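PDB 4N0L: predicted component of a thermophile-specific DNA repair system, contains a RAMP domain from Methanopyrus kandleri, which binds RNA as the Csm3 component of a type III-A CRISPR system, carries a zinc ion and may act as an endonuclease. Local coordinates for residues A[228-233]-A[240-245]; A[38-41]-A[46-49]. All blocks are in the same frame, centred on the assembly; numbering follows the deposited sequence.

Contact 1: residues A[228-233]-A[240-245]; sequences VVYRVE and SDLKYL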
ATOM      1  N   VAL A 228      -3.628  -2.861  -8.073  1.00 25.97           N
ATOM      2  CA  VAL A 228      -3.616  -1.835  -7.041  1.00 22.27           C
ATOM      3  C   VAL A 228      -4.162  -0.537  -7.623  1.00 26.75           C
ATOM      4  O   VAL A 228      -3.632  -0.023  -8.607  1.00 27.65           O
ATOM      5  CB  VAL A 228      -2.199  -1.603  -6.484  1.00 22.77           C
ATOM      6  CG1 VAL A 228      -2.238  -0.642  -5.307  1.00 16.75           C
ATOM      7  CG2 VAL A 228      -1.565  -2.923  -6.071  1.00 23.72           C
ATOM      8  N   VAL A 229      -5.220  -0.008  -7.014  1.00 24.75           N
ATOM      9  CA  VAL A 229      -5.862   1.198  -7.524  1.00 25.31           C
ATOM     10  C   VAL A 229      -5.541   2.406  -6.650  1.00 21.13           C
ATOM     11  O   VAL A 229      -5.831   2.414  -5.455  1.00 20.60           O
ATOM     12  CB  VAL A 229      -7.397   1.039  -7.607  1.00 23.97           C
ATOM     13  CG1 VAL A 229      -8.020   2.269  -8.250  1.00 21.48           C
ATOM     14  CG2 VAL A 229      -7.767  -0.213  -8.388  1.00 18.90           C
ATOM     15  N   TYR A 230      -4.934   3.421  -7.256  1.00 18.38           N
ATOM     16  CA  TYR A 230      -4.643   4.673  -6.566  1.00 21.59           C
ATOM     17  C   TYR A 230      -5.587   5.780  -7.029  1.00 23.01           C
ATOM     18  O   TYR A 230      -5.683   6.062  -8.224  1.00 20.61           O
ATOM     19  CB  TYR A 230      -3.186   5.089  -6.791  1.00 22.45           C
ATOM     20  CG  TYR A 230      -2.871   6.504  -6.350  1.00 25.12           C
ATOM     21  CD1 TYR A 230      -2.904   7.562  -7.253  1.00 27.88           C
ATOM     22  CD2 TYR A 230      -2.530   6.781  -5.033  1.00 27.31           C
ATOM     23  CE1 TYR A 230      -2.614   8.855  -6.852  1.00 30.87           C
ATOM     24  CE2 TYR A 230      -2.238   8.068  -4.624  1.00 29.67           C
ATOM     25  CZ  TYR A 230      -2.281   9.100  -5.537  1.00 31.38           C
ATOM     26  OH  TYR A 230      -1.990  10.382  -5.129  1.00 35.30           O
ATOM     27  N   ARG A 231      -6.275   6.409  -6.082  1.00 26.34           N
ATOM     28  CA  ARG A 231      -7.186   7.500  -6.411  1.00 32.92           C
ATOM     29  C   ARG A 231      -6.463   8.842  -6.420  1.00 33.08           C
ATOM     30  O   ARG A 231      -5.959   9.296  -5.393  1.00 28.96           O
ATOM     31  CB  ARG A 231      -8.354   7.545  -5.425  1.00 32.92           C
ATOM     32  CG  ARG A 231      -9.199   6.280  -5.395  1.00 38.36           C
ATOM     33  CD  ARG A 231     -10.381   6.408  -4.439  1.00 43.16           C
ATOM     34  NE  ARG A 231      -9.964   6.692  -3.067  1.00 48.76           N
ATOM     35  CZ  ARG A 231      -9.936   7.908  -2.529  1.00 47.65           C
ATOM     36  NH1 ARG A 231     -10.297   8.961  -3.251  1.00 47.61           N
ATOM     37  NH2 ARG A 231      -9.544   8.075  -1.273  1.00 42.55           N
ATOM     38  N   VAL A 232      -6.409   9.471  -7.589  1.00 37.51           N
ATOM     39  CA  VAL A 232      -5.786  10.782  -7.715  1.00 43.12           C
ATOM     40  C   VAL A 232      -6.689  11.835  -7.081  1.00 42.34           C
ATOM     41  O   VAL A 232      -7.821  12.036  -7.518  1.00 40.51           O
ATOM     42  CB  VAL A 232      -5.516  11.147  -9.188  1.00 46.76           C
ATOM     43  CG1 VAL A 232      -4.899  12.536  -9.289  1.00 48.84           C
ATOM     44  CG2 VAL A 232      -4.622  10.104  -9.842  1.00 43.46           C
ATOM     45  N   GLU A 233      -6.189  12.503  -6.048  1.00 41.88           N
ATOM     46  CA  GLU A 233      -6.972  13.512  -5.344  1.00 44.30           C
ATOM     47  C   GLU A 233      -6.285  14.865  -5.403  1.00 45.20           C
ATOM     48  O   GLU A 233      -6.936  15.899  -5.530  1.00 47.29           O
ATOM     49  CB  GLU A 233      -7.190  13.112  -3.885  1.00 44.35           C
ATOM     50  CG  GLU A 233      -8.265  12.065  -3.674  1.00 47.19           C
ATOM     51  CD  GLU A 233      -8.364  11.620  -2.226  1.00 51.56           C
ATOM     52  OE1 GLU A 233      -7.463  11.962  -1.432  1.00 49.48           O
ATOM     53  OE2 GLU A 233      -9.346  10.931  -1.881  1.00 58.22           O
ATOM     54  N   SER A 240       4.659  12.109  -5.657  1.00 35.01           N
ATOM     55  CA  SER A 240       5.155  11.763  -4.332  1.00 32.69           C
ATOM     56  C   SER A 240       4.451  10.523  -3.792  1.00 29.73           C
ATOM     57  O   SER A 240       5.092   9.643  -3.215  1.00 30.40           O
ATOM     58  CB  SER A 240       4.971  12.935  -3.365  1.00 34.49           C
ATOM     59  OG  SER A 240       6.219  13.524  -3.038  1.00 38.74           O
ATOM     60  N   ASP A 241       3.138  10.452  -3.997  1.00 23.63           N
ATOM     61  CA  ASP A 241       2.353   9.308  -3.546  1.00 27.78           C
ATOM     62  C   ASP A 241       2.809   8.025  -4.235  1.00 32.79           C
ATOM     63  O   ASP A 241       2.966   6.987  -3.589  1.00 34.43           O
ATOM     64  CB  ASP A 241       0.862   9.530  -3.811  1.00 27.10           C
ATOM     65  CG  ASP A 241       0.209  10.438  -2.782  1.00 27.60           C
ATOM     66  OD1 ASP A 241       0.897  10.875  -1.834  1.00 25.59           O
ATOM     67  OD2 ASP A 241      -1.004  10.706  -2.922  1.00 24.07           O
ATOM     68  N   LEU A 242       3.022   8.108  -5.545  1.00 28.28           N
ATOM     69  CA  LEU A 242       3.470   6.962  -6.326  1.00 27.64           C
ATOM     70  C   LEU A 242       4.822   6.463  -5.835  1.00 31.58           C
ATOM     71  O   LEU A 242       5.046   5.257  -5.736  1.00 31.02           O
ATOM     72  CB  LEU A 242       3.546   7.318  -7.811  1.00 28.18           C
ATOM     73  CG  LEU A 242       2.209   7.603  -8.495  1.00 26.27           C
ATOM     74  CD1 LEU A 242       2.408   7.859  -9.981  1.00 26.64           C
ATOM     75  CD2 LEU A 242       1.223   6.466  -8.264  1.00 22.85           C
ATOM     76  N   LYS A 243       5.715   7.399  -5.530  1.00 32.56           N
ATOM     77  CA  LYS A 243       7.023   7.066  -4.978  1.00 29.99           C
ATOM     78  C   LYS A 243       6.899   6.290  -3.676  1.00 31.85           C
ATOM     79  O   LYS A 243       7.564   5.274  -3.482  1.00 31.25           O
ATOM     80  CB  LYS A 243       7.851   8.333  -4.751  1.00 30.36           C
ATOM     81  CG  LYS A 243       9.305   8.058  -4.400  1.00 35.04           C
ATOM     82  CD  LYS A 243       9.825   9.038  -3.362  1.00 39.51           C
ATOM     83  CE  LYS A 243       9.744  10.467  -3.867  1.00 45.89           C
ATOM     84  NZ  LYS A 243       9.974  11.453  -2.777  1.00 48.58           N
ATOM     85  N   TYR A 244       6.039   6.775  -2.789  1.00 31.40           N
ATOM     86  CA  TYR A 244       5.877   6.166  -1.476  1.00 29.12           C
ATOM     87  C   TYR A 244       5.097   4.855  -1.551  1.00 24.04           C
ATOM     88  O   TYR A 244       5.387   3.915  -0.814  1.00 23.87           O
ATOM     89  CB  TYR A 244       5.196   7.149  -0.522  1.00 24.41           C
ATOM     90  CG  TYR A 244       6.039   8.375  -0.237  1.00 29.06           C
ATOM     91  CD1 TYR A 244       7.416   8.269  -0.074  1.00 28.53           C
ATOM     92  CD2 TYR A 244       5.464   9.637  -0.142  1.00 26.41           C
ATOM     93  CE1 TYR A 244       8.194   9.381   0.182  1.00 30.31           C
ATOM     94  CE2 TYR A 244       6.236  10.757   0.112  1.00 26.10           C
ATOM     95  CZ  TYR A 244       7.601  10.622   0.274  1.00 31.80           C
ATOM     96  OH  TYR A 244       8.379  11.729   0.527  1.00 35.01           O
ATOM     97  N   LEU A 245       4.119   4.793  -2.449  1.00 18.39           N
ATOM     98  CA  LEU A 245       3.374   3.559  -2.673  1.00 20.28           C
ATOM     99  C   LEU A 245       4.305   2.457  -3.176  1.00 26.35           C
ATOM    100  O   LEU A 245       4.307   1.343  -2.648  1.00 28.19           O
ATOM    101  CB  LEU A 245       2.236   3.784  -3.668  1.00 20.11           C
ATOM    102  CG  LEU A 245       1.470   2.523  -4.075  1.00 22.31           C
ATOM    103  CD1 LEU A 245       0.880   1.837  -2.849  1.00 20.31           C
ATOM    104  CD2 LEU A 245       0.384   2.848  -5.089  1.00 19.46           C
TER
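Tyr-230 and Leu-242 mark the point where strand 228-231 and helix 240-245 come nearest, with their CA atoms 8.4 Å apart. The two axes approach to 10.6 Å and run nearly antiparallel, at 151°, so the helix runs back across the face of the sheet onto which Val-228 and Tyr-230 project, after the short connection that follows Glu-233.

Tyr-230 does most of the bridging. With CG anti to the backbone N (chi1 168°), its ring reaches across to the first turn of the segment, where its OH donates to Asp-241 OD2. The modelled separation of 2.4 Å is very short for such a bond and should not be over-read. OD2 lies at the ring edge and in the ring plane, while the carboxylate is turned 77° from the ring.

This is the third strand and second helix of the RRM-like βαββαβ core, the start of a split β-α-β unit whose helix 238-255 covers the sheet and leads to strand 268-278. Asp-241 is buried here, yet both its oxygens have cationic partners: Arg-171 NH1 at OD2 and Arg-119 NE at OD1, a pairing that would favour the ionised form.

Farther along, the contact is purely apolar and looser. Leu-242 swings its CD2 to 4.4 Å from Tyr-230 CD1, approaching the ring obliquely. One turn on, Leu-245 points at the strand and sets CD2 4.4 Å from Val-228 CG1, while its side chain also rests on Val-172 of the neighbouring strand 172-174.

Contact 2: residues A[38-41]-A[46-49]; sequences VIRD and YPYV
Ile-39 O receives two donors from the facing strand: the amide N of Tyr-48 at 2.9 Å and, as a CA-H...O contact, the CA of Pro-47 at 3.2 Å. The return bond, Ile-39 N to Tyr-48 O at 3.1 Å, is nearly straight (170° at the hydrogen), and together the two amide bonds make Ile-39 and Tyr-48 the hydrogen-bonded pair of a small antiparallel β hairpin. Next comes the non-hydrogen-bonded pair Arg-40 and Pro-47, a position where the missing N-H of proline costs the hairpin no cross-strand bond. Closer to the turn, Asp-41 N reaches Tyr-46 O at 3.0 Å, but from above the carbonyl plane, 44° out of it.

The turn is fastened by the Asp-41 carboxylate. OD2 accepts from Val-43 N in an Asx turn, and OD1 bonds Ser-44 OG. The same side chain lays its CB 3.6 Å from Tyr-48 CD2.

On the face carrying Ile-39 and Tyr-48, the two side chains run side by side and point the same way. Each takes the torsion that puts its gamma carbon between backbone N and carbonyl carbon (chi1 62° for Ile-39 CG1), which brings Ile-39 CG1 to 3.7 Å from Tyr-48 CE2. His-178 stacks on the tyrosine ring.

Across the sheet, Arg-40 bends at chi2 and chi3 back over the hairpin, and its NH1 bonds Gly-45 O in the turn. Pro-47 shares that face and packs on Phe-188 of helix 181-191. At the open end of the hairpin, Val-38 sends its two methyls to different partners: CG1 to Pro-47 CB and CG2 to Val-49 CG2, both at 4.1 Å.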
ATOM      1  N   VAL A  38      -1.289 -15.187   3.979  1.00 27.18           N
ATOM      2  CA  VAL A  38      -1.726 -16.198   3.024  1.00 26.89           C
ATOM      3  C   VAL A  38      -2.747 -17.114   3.683  1.00 26.00           C
ATOM      4  O   VAL A  38      -2.424 -17.863   4.603  1.00 29.86           O
ATOM      5  CB  VAL A  38      -0.547 -17.036   2.495  1.00 29.92           C
ATOM      6  CG1 VAL A  38      -1.048 -18.111   1.542  1.00 29.44           C
ATOM      7  CG2 VAL A  38       0.469 -16.140   1.805  1.00 28.79           C
ATOM      8  N   ILE A  39      -3.989 -17.044   3.215  1.00 25.64           N
ATOM      9  CA  ILE A  39      -5.074 -17.803   3.828  1.00 27.67           C
ATOM     10  C   ILE A  39      -5.913 -18.537   2.790  1.00 32.76           C
ATOM     11  O   ILE A  39      -5.806 -18.279   1.592  1.00 30.46           O
ATOM     12  CB  ILE A  39      -5.999 -16.890   4.664  1.00 25.20           C
ATOM     13  CG1 ILE A  39      -6.653 -15.832   3.773  1.00 25.67           C
ATOM     14  CG2 ILE A  39      -5.226 -16.222   5.790  1.00 19.58           C
ATOM     15  CD1 ILE A  39      -7.750 -15.047   4.467  1.00 25.55           C
ATOM     16  N   ARG A  40      -6.743 -19.460   3.264  1.00 40.38           N
ATOM     17  CA  ARG A  40      -7.617 -20.237   2.394  1.00 44.57           C
ATOM     18  C   ARG A  40      -8.864 -19.447   2.013  1.00 44.67           C
ATOM     19  O   ARG A  40      -9.502 -18.827   2.864  1.00 45.79           O
ATOM     20  CB  ARG A  40      -8.023 -21.546   3.077  1.00 50.50           C
ATOM     21  CG  ARG A  40      -8.712 -22.542   2.161  1.00 53.28           C
ATOM     22  CD  ARG A  40      -7.732 -23.247   1.245  1.00 58.59           C
ATOM     23  NE  ARG A  40      -6.981 -24.287   1.942  1.00 62.23           N
ATOM     24  CZ  ARG A  40      -6.316 -25.263   1.333  1.00 61.79           C
ATOM     25  NH1 ARG A  40      -6.312 -25.344   0.009  1.00 57.49           N
ATOM     26  NH2 ARG A  40      -5.659 -26.166   2.049  1.00 64.20           N
ATOM     27  N   ASP A  41      -9.201 -19.472   0.728  1.00 43.86           N
ATOM     28  CA  ASP A  41     -10.414 -18.827   0.245  1.00 47.24           C
ATOM     29  C   ASP A  41     -11.583 -19.799   0.344  1.00 50.70           C
ATOM     30  O   ASP A  41     -11.572 -20.851  -0.295  1.00 45.72           O
ATOM     31  CB  ASP A  41     -10.239 -18.349  -1.196  1.00 48.96           C
ATOM     32  CG  ASP A  41     -11.499 -17.723  -1.764  1.00 54.87           C
ATOM     33  OD1 ASP A  41     -11.555 -17.513  -2.994  1.00 55.80           O
ATOM     34  OD2 ASP A  41     -12.438 -17.457  -0.986  1.00 59.02           O
ATOM     35  N   TYR A  46      -8.824 -22.193  -2.798  1.00 46.05           N
ATOM     36  CA  TYR A  46      -7.393 -22.005  -3.001  1.00 45.33           C
ATOM     37  C   TYR A  46      -6.853 -20.899  -2.102  1.00 43.92           C
ATOM     38  O   TYR A  46      -7.594 -20.001  -1.709  1.00 44.36           O
ATOM     39  CB  TYR A  46      -7.108 -21.686  -4.470  1.00 47.14           C
ATOM     40  CG  TYR A  46      -7.225 -22.884  -5.382  1.00 49.04           C
ATOM     41  CD1 TYR A  46      -6.263 -23.886  -5.368  1.00 49.56           C
ATOM     42  CD2 TYR A  46      -8.300 -23.019  -6.250  1.00 49.18           C
ATOM     43  CE1 TYR A  46      -6.364 -24.987  -6.199  1.00 50.07           C
ATOM     44  CE2 TYR A  46      -8.412 -24.117  -7.083  1.00 52.28           C
ATOM     45  CZ  TYR A  46      -7.441 -25.097  -7.053  1.00 51.40           C
ATOM     46  OH  TYR A  46      -7.546 -26.191  -7.881  1.00 52.84           O
ATOM     47  N   PRO A  47      -5.555 -20.961  -1.772  1.00 42.92           N
ATOM     48  CA  PRO A  47      -4.947 -19.897  -0.972  1.00 38.11           C
ATOM     49  C   PRO A  47      -4.896 -18.585  -1.738  1.00 33.80           C
ATOM     50  O   PRO A  47      -4.826 -18.593  -2.967  1.00 31.10           O
ATOM     51  CB  PRO A  47      -3.540 -20.430  -0.697  1.00 41.13           C
ATOM     52  CG  PRO A  47      -3.260 -21.322  -1.854  1.00 44.84           C
ATOM     53  CD  PRO A  47      -4.572 -21.997  -2.132  1.00 44.57           C
ATOM     54  N   TYR A  48      -4.937 -17.472  -1.017  1.00 28.99           N
ATOM     55  CA  TYR A  48      -4.872 -16.165  -1.651  1.00 26.21           C
ATOM     56  C   TYR A  48      -4.419 -15.126  -0.640  1.00 29.50           C
ATOM     57  O   TYR A  48      -4.329 -15.410   0.554  1.00 34.73           O
ATOM     58  CB  TYR A  48      -6.231 -15.785  -2.252  1.00 25.34           C
ATOM     59  CG  TYR A  48      -7.240 -15.236  -1.264  1.00 26.03           C
ATOM     60  CD1 TYR A  48      -7.713 -13.935  -1.382  1.00 28.20           C
ATOM     61  CD2 TYR A  48      -7.717 -16.013  -0.216  1.00 25.63           C
ATOM     62  CE1 TYR A  48      -8.635 -13.423  -0.488  1.00 28.85           C
ATOM     63  CE2 TYR A  48      -8.641 -15.508   0.687  1.00 24.66           C
ATOM     64  CZ  TYR A  48      -9.095 -14.212   0.544  1.00 26.68           C
ATOM     65  OH  TYR A  48     -10.010 -13.697   1.433  1.00 26.49           O
ATOM     66  N   VAL A  49      -4.110 -13.929  -1.122  1.00 27.33           N
ATOM     67  CA  VAL A  49      -3.728 -12.839  -0.237  1.00 24.08           C
ATOM     68  C   VAL A  49      -4.750 -11.713  -0.333  1.00 25.32           C
ATOM     69  O   VAL A  49      -4.849 -11.050  -1.367  1.00 27.06           O
ATOM     70  CB  VAL A  49      -2.334 -12.292  -0.569  1.00 23.50           C
ATOM     71  CG1 VAL A  49      -1.910 -11.273   0.475  1.00 17.33           C
ATOM     72  CG2 VAL A  49      -1.324 -13.431  -0.646  1.00 16.95           C
TER

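In the fold
Contact 2 comes first along the chain and closes before contact 1 opens. Their centres lie 26 Å apart and the nearest atoms about 10 Å, so they do not touch. Contact 1 belongs to the RRM-like core, its centre 9 Å from that of the chain; the hairpin of contact 2 sits farther out, at 19 Å, as a two-stranded sheet separate from the five-stranded one. Contact 1 is the nearer of the two to the zinc site, though no zinc ligand belongs to it: the side chain of Asp-241 is about 11 Å from the metal ion and about 9 Å from that of the ligand Cys-115. The arginine that holds Asp-241 OD1 directly follows the ligand Cys-118 in sequence.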